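Local coordinates for cytidine deaminase (Mycobacterium tuberculosis, PDB 4WIG), which catalyses the zinc-dependent hydrolytic deamination of cytidine and 2'-deoxycytidine to uridine and 2'-deoxyuridine, at residues 25-30 against 84-89; 94-99 against 104-109; 29-34 against 59-64; 11-16 against 75-80; 33-36 against 40-43. The protein carries 1 engineered substitution. All coordinates share one frame; numbering follows the deposited sequence. Where two conformers were deposited one is given.

How the interactions relate
The five interactions belong to one mixed sheet and the helices packed on it. Interactions 1, 3 and 5 all use strand 29-35: the first lies towards its start, interaction 3 sets its middle against helix 57-67, and interaction 5 pairs its end with strand 40-44. Centres of interactions 1 and 5 are about 17 Å apart, those of 3 and 5 about 7 Å. Interaction 4 packs helix 6-17 on strand 73-80, the neighbour of 29-35, while interaction 2, farther along the chain, joins helix 90-100 to strand 105-106. Helices thus cover the sheet from both sides, and the loop of interaction 1 delivers one zinc ligand, C89.

Interaction 1: residues 25-30 against 84-89; sequences SRFAVG and SVLMPC. With ZN (zinc ion), chain C.
One methyl of L86, CD1, is the meeting point of this contact: it lies 3.9 Å from F27 CZ and 3.8 Å from V29 CG2. In the cytidine deaminase fold, the loop 84-89 that leads from strand 73-80 to the zinc ligand C89 passes the start of strand 29-35. L86 and F27 extend from opposite directions, and the methyl meets the phenyl ring obliquely. F27 gets there because its CG is anti to the backbone N (chi1 -173°), which carries the ring along towards the leucine. V29 offers both methyls to the same carbon, CG2 being the nearer and CG1 lying 4.1 Å from L86 CD1.

The next shell surrounds these groups: L86 and V29 both touch C78 of strand 73-80, whose backbone bonds to that of L86, and L128 of the second subunit packs on F27. N45, a substrate-binding residue by similarity, bonds through its amide to F27 O and V29 N, and the engineered D47 accepts from S25 N through OD2, so this hydrophobic cluster adjoins the probable substrate pocket.

Three residues beyond L86 in the same loop, C89 occupies the N-cap of helix 90-100 and turns its SG to the metal, with C56 and C92 as the other protein ligands. The zinc ion is 2.3 Å from C89 SG and 1.9 Å from a bound water, and that water accepts a hydrogen bond from C89 N at 3.0 Å.

Interaction 2: residues 94-99 against 104-109; sequences QVLLEH and LLIDHP
L96 of the helix and L104 at the entrance to the strand point their side chains at each other, and this pair carries the contact. It closes a beta-alpha-beta unit, in which strand 73-80 is followed by helix 90-100 and then by strand 105-106, parallel to the first. L104 reaches over with one branch: its CD2 lies 3.9 Å from L96 CB and 3.8 Å from L96 O, so it rests at the base of the helical residue. A chi1 of 167° swings the L104 side chain away from its own N and out to the helix. L96 leaves its own end for a second partner, CD1 facing I106 CD1 at a looser 4.3 Å.

Around the three apolar residues, L73 and L76 of strand 73-80 and L115 of helix 115-118 complete a buried cluster; all three touch L96. The side chain of L96 also comes within about 4 Å of the side chain of E58, the proton donor by similarity, so this apolar cluster probably adjoins the active site.

H99 is held on its own helix, with ND1 donating to V95 O at 3.1 Å, and the donor is tilted 31° from that carbonyl plane. Y21 of the fourth subunit meets the same imidazole edge-to-face, and just past the strand D107 forms a salt bridge to R10 through OD2. The other oxygen of D107, OD1, accepts from H108 N at 2.9 Å on the anti side, 34° out of the carboxylate plane.

Interaction 3: residues 29-34 against 59-64; sequences VGAAAL and CAVVCA
V61 sets one methyl against A31 and the other against A33, and its first torsion decides how: with chi1 at 164°, CG1 stands anti to the backbone N and CG2 anti to the carbonyl carbon. The two methyls are thereby aimed at alternate strand residues. CG1 of V61 lies 3.7 Å from A33 CB, and CG2 lies 3.7 Å from A31 CB. CG2 also meets the strand backbone, at 3.6 Å from A31 O.

Alternation along the strand explains the pattern: A31 and A33 project to the helix, whereas A32 points the other way, although its CA, 6.7 Å from V61 CA, is the closest across the segments. Consistent with the small alanine side chains, the axes of the two short segments approach to 8.2 Å, with a crossing angle of -42°. The side-chain contacts are apolar and buried, with one approach to a backbone carbonyl, and one valine serves as the helical partner for two alanines.

Helix 57-67 begins just after the zinc ligand C56 and carries E58, the proton donor by similarity, one turn before V61; the side chain of A31 is about 4 Å from that of E58. On other sides of the helix, V62 packs on V95 and H99 of helix 90-100, and A60 and C63 pack on C63 and A60 of the fourth subunit. Strand 29-35 itself lies between strands 40-44 and 73-80, so the helix sits over an inner strand of the sheet.

Interaction 4: residues 11-16 against 75-80; sequences GNATQA and ALACVD
Apolar contacts lead here, and A13 makes both of them, against V79 and A77. A13 CB is 3.8 Å from V79 CG2 and a looser 4.4 Å from A77 CB, so the alanine methyl sits over the two strand residues that face the helix.

Contacts of side chain with backbone are closer. A13 CB lies 3.5 Å from A77 O, and V79 CG2 presses on the helix backbone, 3.5 Å from T14 N and 3.6 Å from A13 C. The torsion of V79 (chi1 -58°) puts CG2 between its own backbone N and carbonyl carbon, the branch that lies against the helix. The small A13 is consistent with the close approach, the segment axes being 7.3 Å apart and crossing at -44°.

The polar member is T14, whose side chain crosses V79 at about a right angle. Its OG1 is 3.7 Å from V79 CG2, but the hydroxyl's hydrogen-bond partner is R10 O, one turn back in the same helix.

In the fold, helix 6-17 covers one face of the sheet. A77 and V79 face it, while L76 and C78 project from the other face, where L76 meets L96 of helix 90-100. Strand 73-80 is itself flanked by strand 29-35 on one edge and 105-106 on the other, and L9 and W6 of helix 6-17 extend the cover along it to A75.

Interaction 5: residues 33-36 against 40-43; sequences ALVD and VVTG
The backbones of A33 and V41 bind each other twice, and this antiparallel hydrogen-bonded pair is the firm part of the contact. A33 N donates to V41 O at 2.9 Å, and V41 N donates to A33 O at the same length, each with an angle at hydrogen of 161°. The second bond lies in the carbonyl plane. A33 O takes a further approach from V40 CA at 3.2 Å, a CA-H...O contact whose angle at hydrogen is 143°, and V40 CG1 lies 3.6 Å from the same A33 O.

On the face of A33 and V41 the side chains are buried. A33 CB stands 4.3 Å from V41 CG2, and V61 of helix 57-67 covers both residues; A64 adds to the cover over V41. V35 points to the same region, its CG2 3.9 Å from V41 CG2 with the two valines roughly perpendicular, but V35 has two conformers, so this detail is less certain.

Between the side chains of L34 and V40 the contact is looser. They form the non-hydrogen-bonded pair, with the shorter CA separation usual for such a pair, 4.6 Å, and their side chains touch only at L34 CD1 and V40 CG2, 4.3 Å apart. Both are partly exposed, with M8 of helix 6-17 lying against V40.

Alternating pairs of this kind, joined by a short turn, define a beta hairpin. Strands 29-35 and 40-44 make the hairpin that opens the mixed sheet of the cytidine deaminase fold, with 40-44 as an outermost strand within the chain.

Interaction 1: residues 25-30 against 84-89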
# COMPACT_ATOMS: atom_id res chain seq x y z
N SER A 25 -8.94 -13.66 -3.72
CA SER A 25 -8.23 -14.36 -2.64
C SER A 25 -9.04 -15.49 -2.00
O SER A 25 -8.48 -16.43 -1.44
CB SER A 25 -7.81 -13.37 -1.56
OG SER A 25 -8.93 -12.89 -0.84
N ARG A 26 -10.36 -15.37 -2.07
CA ARG A 26 -11.29 -16.27 -1.40
C ARG A 26 -10.96 -16.45 0.09
O ARG A 26 -11.25 -17.49 0.67
CB ARG A 26 -11.33 -17.62 -2.12
CG ARG A 26 -11.52 -17.49 -3.62
CD ARG A 26 -11.82 -18.84 -4.26
CZ ARG A 26 -14.76 -18.06 -4.14
NH1 ARG A 26 -14.96 -19.17 -4.84
NH2 ARG A 26 -15.78 -17.29 -3.79
N PHE A 27 -10.36 -15.43 0.71
CA PHE A 27 -9.97 -15.51 2.10
C PHE A 27 -10.63 -14.37 2.85
O PHE A 27 -10.09 -13.27 2.88
CB PHE A 27 -8.44 -15.45 2.25
CG PHE A 27 -7.96 -15.69 3.65
CD1 PHE A 27 -8.23 -16.90 4.29
CD2 PHE A 27 -7.25 -14.73 4.35
CE1 PHE A 27 -7.79 -17.13 5.58
CE2 PHE A 27 -6.82 -14.96 5.65
CZ PHE A 27 -7.09 -16.16 6.26
N ALA A 28 -11.80 -14.63 3.43
CA ALA A 28 -12.55 -13.58 4.12
C ALA A 28 -11.93 -13.31 5.48
O ALA A 28 -11.54 -14.23 6.17
CB ALA A 28 -14.01 -13.97 4.30
N VAL A 29 -11.81 -12.03 5.82
CA VAL A 29 -11.31 -11.65 7.13
C VAL A 29 -12.22 -10.58 7.68
O VAL A 29 -12.64 -9.71 6.95
CB VAL A 29 -9.87 -11.12 7.06
CG1 VAL A 29 -9.41 -10.67 8.44
CG2 VAL A 29 -8.94 -12.19 6.50
N GLY A 30 -12.53 -10.66 8.98
CA GLY A 30 -13.29 -9.62 9.65
C GLY A 30 -12.57 -9.18 10.90
O GLY A 30 -11.82 -9.97 11.49
N SER A 84 -11.86 -18.42 12.96
CA SER A 84 -10.59 -18.71 13.63
C SER A 84 -9.79 -17.41 13.82
O SER A 84 -9.75 -16.58 12.93
CB SER A 84 -9.79 -19.73 12.84
OG SER A 84 -10.50 -20.96 12.74
N VAL A 85 -9.16 -17.25 14.98
CA VAL A 85 -8.48 -16.00 15.32
C VAL A 85 -7.20 -15.89 14.50
O VAL A 85 -6.43 -16.85 14.40
CB VAL A 85 -8.18 -15.88 16.84
CG1 VAL A 85 -7.41 -14.60 17.15
CG2 VAL A 85 -9.47 -15.90 17.63
N LEU A 86 -7.01 -14.72 13.89
CA LEU A 86 -5.83 -14.43 13.08
C LEU A 86 -4.98 -13.36 13.75
O LEU A 86 -5.51 -12.45 14.40
CB LEU A 86 -6.25 -13.91 11.70
CG LEU A 86 -7.02 -14.82 10.75
CD1 LEU A 86 -7.36 -14.04 9.48
CD2 LEU A 86 -6.22 -16.07 10.41
N MET A 87 -3.67 -13.48 13.60
CA MET A 87 -2.76 -12.41 14.00
C MET A 87 -2.69 -11.42 12.84
O MET A 87 -2.62 -11.83 11.68
CB MET A 87 -1.36 -12.94 14.28
CG MET A 87 -1.18 -13.76 15.55
SD MET A 87 -1.62 -12.86 17.04
CE MET A 87 -3.28 -13.48 17.22
N PRO A 88 -2.73 -10.10 13.14
CA PRO A 88 -2.64 -9.13 12.04
C PRO A 88 -1.32 -9.19 11.30
O PRO A 88 -0.29 -9.55 11.88
CB PRO A 88 -2.78 -7.79 12.75
CG PRO A 88 -3.60 -8.09 13.95
CD PRO A 88 -3.24 -9.48 14.38
N CYS A 89 -1.35 -8.82 10.03
CA CYS A 89 -0.13 -8.74 9.25
C CYS A 89 0.65 -7.54 9.74
O CYS A 89 0.12 -6.70 10.45
CB CYS A 89 -0.42 -8.62 7.75
SG CYS A 89 -0.89 -6.99 7.11
ZN ZN C . -3.16 -6.66 7.35
O HOH W 1 -3.77 -8.19 8.36

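Interaction 2: residues 94-99 against 104-109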
# COMPACT_ATOMS: atom_id res chain seq x y z
N GLN A 94 1.40 -2.03 12.35
CA GLN A 94 1.87 -0.64 12.36
C GLN A 94 0.69 0.33 12.36
O GLN A 94 0.67 1.27 13.15
CB GLN A 94 2.80 -0.34 11.17
CG GLN A 94 3.54 0.99 11.29
CD GLN A 94 4.74 0.96 12.24
OE1 GLN A 94 5.58 0.06 12.18
NE2 GLN A 94 4.84 1.97 13.09
N VAL A 95 -0.30 0.08 11.50
CA VAL A 95 -1.47 0.94 11.44
C VAL A 95 -2.21 0.96 12.79
O VAL A 95 -2.55 2.03 13.29
CB VAL A 95 -2.42 0.53 10.28
CG1 VAL A 95 -3.72 1.32 10.34
CG2 VAL A 95 -1.75 0.76 8.93
N LEU A 96 -2.45 -0.21 13.38
CA LEU A 96 -3.17 -0.28 14.66
C LEU A 96 -2.40 0.43 15.79
O LEU A 96 -3.00 1.06 16.68
CB LEU A 96 -3.45 -1.73 15.04
CG LEU A 96 -4.51 -2.47 14.20
CD1 LEU A 96 -4.52 -3.97 14.52
CD2 LEU A 96 -5.87 -1.85 14.44
N LEU A 97 -1.07 0.37 15.74
CA LEU A 97 -0.24 1.00 16.77
C LEU A 97 -0.45 2.51 16.84
O LEU A 97 -0.43 3.11 17.93
CB LEU A 97 1.24 0.70 16.50
CG LEU A 97 2.19 1.08 17.64
CD1 LEU A 97 2.10 0.06 18.77
CD2 LEU A 97 3.61 1.19 17.12
N GLU A 98 -0.68 3.12 15.68
CA GLU A 98 -0.95 4.56 15.57
C GLU A 98 -2.20 4.95 16.36
O GLU A 98 -2.31 6.09 16.83
CB GLU A 98 -1.14 4.91 14.10
CG GLU A 98 -1.24 6.39 13.78
CD GLU A 98 0.10 7.09 13.74
OE1 GLU A 98 0.15 8.25 14.18
OE2 GLU A 98 1.10 6.50 13.28
N HIS A 99 -3.15 4.03 16.47
CA HIS A 99 -4.47 4.33 17.01
C HIS A 99 -4.79 3.70 18.35
O HIS A 99 -5.77 4.08 18.98
CB HIS A 99 -5.50 3.99 15.95
CG HIS A 99 -5.29 4.78 14.70
ND1 HIS A 99 -4.67 4.27 13.58
CD2 HIS A 99 -5.48 6.09 14.47
CE1 HIS A 99 -4.54 5.24 12.69
NE2 HIS A 99 -5.04 6.35 13.20
N LEU A 104 -2.69 -1.69 23.28
CA LEU A 104 -3.84 -2.23 22.55
C LEU A 104 -3.78 -3.75 22.61
O LEU A 104 -2.78 -4.33 22.25
CB LEU A 104 -3.82 -1.74 21.10
CG LEU A 104 -4.75 -2.42 20.11
CD1 LEU A 104 -6.20 -2.36 20.56
CD2 LEU A 104 -4.59 -1.77 18.74
N LEU A 105 -4.85 -4.40 23.07
CA LEU A 105 -4.89 -5.85 23.16
C LEU A 105 -5.42 -6.46 21.87
O LEU A 105 -6.43 -6.00 21.31
CB LEU A 105 -5.72 -6.32 24.35
CG LEU A 105 -5.19 -5.91 25.72
CD1 LEU A 105 -6.18 -6.31 26.81
CD2 LEU A 105 -3.83 -6.55 25.99
N ILE A 106 -4.73 -7.51 21.42
CA ILE A 106 -5.05 -8.22 20.21
C ILE A 106 -5.46 -9.66 20.54
O ILE A 106 -4.68 -10.40 21.13
CB ILE A 106 -3.82 -8.26 19.27
CG1 ILE A 106 -3.28 -6.82 19.00
CG2 ILE A 106 -4.14 -9.01 18.00
CD1 ILE A 106 -4.26 -5.91 18.32
N ASP A 107 -6.67 -10.06 20.18
CA ASP A 107 -7.15 -11.41 20.46
C ASP A 107 -6.22 -12.46 19.89
O ASP A 107 -5.55 -12.25 18.87
CB ASP A 107 -8.55 -11.63 19.86
CG ASP A 107 -9.39 -12.63 20.65
OD1 ASP A 107 -8.88 -13.25 21.62
OD2 ASP A 107 -10.58 -12.78 20.31
N HIS A 108 -6.18 -13.61 20.55
CA HIS A 108 -5.28 -14.68 20.21
C HIS A 108 -5.95 -15.96 20.72
O HIS A 108 -6.66 -15.91 21.72
CB HIS A 108 -3.92 -14.41 20.86
CG HIS A 108 -2.91 -15.50 20.66
ND1 HIS A 108 -1.91 -15.43 19.72
CD2 HIS A 108 -2.75 -16.69 21.29
CE1 HIS A 108 -1.18 -16.53 19.76
NE2 HIS A 108 -1.67 -17.31 20.71
N PRO A 109 -5.77 -17.11 20.03
CA PRO A 109 -6.49 -18.32 20.47
C PRO A 109 -6.20 -18.77 21.91
O PRO A 109 -7.06 -19.39 22.54
CB PRO A 109 -6.00 -19.39 19.48
CG PRO A 109 -5.49 -18.65 18.30
CD PRO A 109 -4.97 -17.34 18.82

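Interaction 3: residues 29-34 against 59-64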
# COMPACT_ATOMS: atom_id res chain seq x y z
N VAL A 29 -11.81 -12.03 5.82
CA VAL A 29 -11.31 -11.65 7.13
C VAL A 29 -12.22 -10.58 7.68
O VAL A 29 -12.64 -9.71 6.95
CB VAL A 29 -9.87 -11.12 7.06
CG1 VAL A 29 -9.41 -10.67 8.44
CG2 VAL A 29 -8.94 -12.19 6.50
N GLY A 30 -12.53 -10.66 8.98
CA GLY A 30 -13.29 -9.62 9.65
C GLY A 30 -12.57 -9.18 10.90
O GLY A 30 -11.82 -9.97 11.49
N ALA A 31 -12.78 -7.94 11.32
CA ALA A 31 -12.20 -7.47 12.55
C ALA A 31 -13.16 -6.56 13.28
O ALA A 31 -14.01 -5.92 12.66
CB ALA A 31 -10.88 -6.76 12.27
N ALA A 32 -13.03 -6.52 14.59
CA ALA A 32 -13.84 -5.66 15.43
C ALA A 32 -13.00 -5.14 16.58
O ALA A 32 -12.17 -5.88 17.12
CB ALA A 32 -15.04 -6.41 15.96
N ALA A 33 -13.21 -3.88 16.93
CA ALA A 33 -12.42 -3.25 17.97
C ALA A 33 -13.30 -2.44 18.90
O ALA A 33 -14.28 -1.80 18.47
CB ALA A 33 -11.34 -2.36 17.37
N LEU A 34 -12.95 -2.51 20.18
CA LEU A 34 -13.53 -1.68 21.22
C LEU A 34 -12.77 -0.36 21.26
O LEU A 34 -11.53 -0.34 21.39
CB LEU A 34 -13.38 -2.36 22.57
CG LEU A 34 -13.91 -1.64 23.80
CD1 LEU A 34 -15.43 -1.55 23.76
CD2 LEU A 34 -13.43 -2.37 25.05
N CYS A 59 -7.27 -2.44 8.84
CA CYS A 59 -7.26 -1.08 8.29
C CYS A 59 -8.67 -0.53 8.12
O CYS A 59 -8.90 0.64 8.37
CB CYS A 59 -6.52 -1.02 6.96
SG CYS A 59 -4.74 -1.27 7.18
N ALA A 60 -9.60 -1.38 7.68
CA ALA A 60 -11.01 -1.00 7.59
C ALA A 60 -11.56 -0.57 8.97
O ALA A 60 -12.32 0.38 9.06
CB ALA A 60 -11.84 -2.12 6.99
N VAL A 61 -11.16 -1.28 10.03
CA VAL A 61 -11.52 -0.88 11.40
C VAL A 61 -11.06 0.54 11.74
O VAL A 61 -11.81 1.33 12.34
CB VAL A 61 -10.95 -1.88 12.43
CG1 VAL A 61 -10.96 -1.31 13.84
CG2 VAL A 61 -11.73 -3.19 12.38
N VAL A 62 -9.84 0.88 11.34
CA VAL A 62 -9.27 2.19 11.59
C VAL A 62 -9.99 3.26 10.77
O VAL A 62 -10.24 4.34 11.28
CB VAL A 62 -7.75 2.19 11.30
CG1 VAL A 62 -7.20 3.61 11.21
CG2 VAL A 62 -7.04 1.38 12.37
N CYS A 63 -10.35 2.96 9.53
CA CYS A 63 -11.20 3.87 8.76
C CYS A 63 -12.53 4.13 9.47
O CYS A 63 -12.96 5.29 9.59
CB CYS A 63 -11.44 3.32 7.36
SG CYS A 63 -9.95 3.29 6.33
N ALA A 64 -13.16 3.05 9.95
CA ALA A 64 -14.42 3.16 10.70
C ALA A 64 -14.26 4.00 11.97
O ALA A 64 -15.14 4.78 12.31
CB ALA A 64 -14.96 1.79 11.04

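Interaction 4: residues 11-16 against 75-80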
# COMPACT_ATOMS: atom_id res chain seq x y z
N GLY A 11 -17.20 -12.29 18.16
CA GLY A 11 -18.47 -12.48 17.47
C GLY A 11 -18.73 -11.41 16.42
O GLY A 11 -19.15 -11.71 15.31
N ASN A 12 -18.47 -10.16 16.79
CA ASN A 12 -18.64 -9.06 15.87
C ASN A 12 -17.62 -9.14 14.72
O ASN A 12 -17.93 -8.76 13.58
CB ASN A 12 -18.53 -7.71 16.61
CG ASN A 12 -19.80 -7.34 17.35
OD1 ASN A 12 -20.01 -7.71 18.51
ND2 ASN A 12 -20.66 -6.62 16.69
N ALA A 13 -16.41 -9.62 15.01
CA ALA A 13 -15.40 -9.82 13.98
C ALA A 13 -15.88 -10.88 12.97
O ALA A 13 -15.76 -10.70 11.76
CB ALA A 13 -14.08 -10.23 14.59
N THR A 14 -16.45 -11.96 13.49
CA THR A 14 -17.01 -13.03 12.66
C THR A 14 -18.12 -12.50 11.76
O THR A 14 -18.14 -12.76 10.54
CB THR A 14 -17.52 -14.18 13.56
OG1 THR A 14 -16.44 -14.60 14.42
CG2 THR A 14 -18.02 -15.36 12.75
N GLN A 15 -19.03 -11.72 12.34
CA GLN A 15 -20.10 -11.10 11.58
C GLN A 15 -19.52 -10.18 10.50
O GLN A 15 -19.99 -10.17 9.37
CB GLN A 15 -21.03 -10.33 12.52
CG GLN A 15 -22.44 -10.10 12.00
CD GLN A 15 -22.50 -9.13 10.84
OE1 GLN A 15 -23.08 -9.44 9.79
NE2 GLN A 15 -21.89 -7.96 11.01
N ALA A 16 -18.49 -9.41 10.86
CA ALA A 16 -17.86 -8.50 9.91
C ALA A 16 -17.28 -9.23 8.70
O ALA A 16 -17.37 -8.75 7.58
CB ALA A 16 -16.78 -7.68 10.62
N ALA A 75 -8.99 -2.68 22.28
CA ALA A 75 -8.96 -4.11 22.04
C ALA A 75 -9.47 -4.40 20.63
O ALA A 75 -10.40 -3.73 20.18
CB ALA A 75 -9.82 -4.82 23.07
N LEU A 76 -8.85 -5.36 19.96
CA LEU A 76 -9.23 -5.80 18.65
C LEU A 76 -9.19 -7.34 18.51
O LEU A 76 -8.26 -7.99 18.97
CB LEU A 76 -8.30 -5.16 17.60
CG LEU A 76 -8.61 -5.49 16.14
CD1 LEU A 76 -8.39 -4.28 15.24
CD2 LEU A 76 -7.78 -6.67 15.65
N ALA A 77 -10.22 -7.91 17.87
CA ALA A 77 -10.21 -9.31 17.45
C ALA A 77 -10.27 -9.37 15.92
O ALA A 77 -11.02 -8.62 15.30
CB ALA A 77 -11.41 -10.08 18.04
N CYS A 78 -9.48 -10.26 15.34
CA CYS A 78 -9.45 -10.50 13.89
C CYS A 78 -9.65 -11.98 13.65
O CYS A 78 -8.98 -12.80 14.25
CB CYS A 78 -8.10 -10.09 13.33
SG CYS A 78 -7.96 -10.17 11.54
N VAL A 79 -10.58 -12.33 12.77
CA VAL A 79 -10.89 -13.72 12.49
C VAL A 79 -11.01 -13.96 10.99
O VAL A 79 -11.26 -13.03 10.22
CB VAL A 79 -12.21 -14.16 13.18
CG1 VAL A 79 -12.10 -13.97 14.70
CG2 VAL A 79 -13.40 -13.40 12.61
N ASP A 80 -10.83 -15.21 10.59
CA ASP A 80 -11.04 -15.61 9.21
C ASP A 80 -12.52 -15.99 8.97
O ASP A 80 -13.34 -15.85 9.86
CB ASP A 80 -10.06 -16.71 8.84
CG ASP A 80 -10.40 -18.07 9.46
OD1 ASP A 80 -11.47 -18.25 10.09
OD2 ASP A 80 -9.55 -18.96 9.32

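Interaction 5: residues 33-36 against 40-43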
# COMPACT_ATOMS: atom_id res chain seq x y z
N ALA A 33 -13.21 -3.88 16.93
CA ALA A 33 -12.42 -3.25 17.97
C ALA A 33 -13.30 -2.44 18.90
O ALA A 33 -14.28 -1.80 18.47
CB ALA A 33 -11.34 -2.36 17.37
N LEU A 34 -12.95 -2.51 20.18
CA LEU A 34 -13.53 -1.68 21.22
C LEU A 34 -12.77 -0.36 21.26
O LEU A 34 -11.53 -0.34 21.39
CB LEU A 34 -13.38 -2.36 22.57
CG LEU A 34 -13.91 -1.64 23.80
CD1 LEU A 34 -15.43 -1.55 23.76
CD2 LEU A 34 -13.43 -2.37 25.05
N VAL A 35 -13.53 0.72 21.16
CA VAL A 35 -12.99 2.08 21.20
C VAL A 35 -13.09 2.59 22.64
O VAL A 35 -13.88 2.06 23.44
CB VAL A 35 -13.77 2.99 20.23
CG1 VAL A 35 -13.11 4.36 20.12
CG2 VAL A 35 -13.88 2.32 18.86
N ASP A 36 -12.26 3.57 22.99
CA ASP A 36 -12.25 4.08 24.37
C ASP A 36 -13.50 4.81 24.87
O ASP A 36 -13.58 5.14 26.06
CB ASP A 36 -11.01 4.95 24.62
CG ASP A 36 -10.93 6.17 23.71
OD1 ASP A 36 -10.00 6.97 23.91
OD2 ASP A 36 -11.75 6.33 22.79
N VAL A 40 -18.15 -0.17 19.52
CA VAL A 40 -17.41 -1.16 18.76
C VAL A 40 -17.46 -0.79 17.28
O VAL A 40 -18.51 -0.43 16.76
CB VAL A 40 -17.97 -2.58 19.00
CG1 VAL A 40 -17.36 -3.59 18.03
CG2 VAL A 40 -17.70 -3.02 20.43
N VAL A 41 -16.31 -0.87 16.61
CA VAL A 41 -16.24 -0.60 15.17
C VAL A 41 -15.75 -1.86 14.47
O VAL A 41 -15.05 -2.66 15.09
CB VAL A 41 -15.32 0.60 14.87
CG1 VAL A 41 -15.94 1.86 15.45
CG2 VAL A 41 -13.92 0.40 15.42
N THR A 42 -16.14 -2.05 13.21
CA THR A 42 -15.82 -3.28 12.50
C THR A 42 -15.24 -3.00 11.11
O THR A 42 -15.34 -1.91 10.58
CB THR A 42 -17.03 -4.22 12.36
OG1 THR A 42 -18.04 -3.60 11.56
CG2 THR A 42 -17.61 -4.61 13.69
N GLY A 43 -14.63 -4.03 10.54
CA GLY A 43 -14.03 -3.94 9.24
C GLY A 43 -13.89 -5.31 8.63
O GLY A 43 -13.81 -6.32 9.35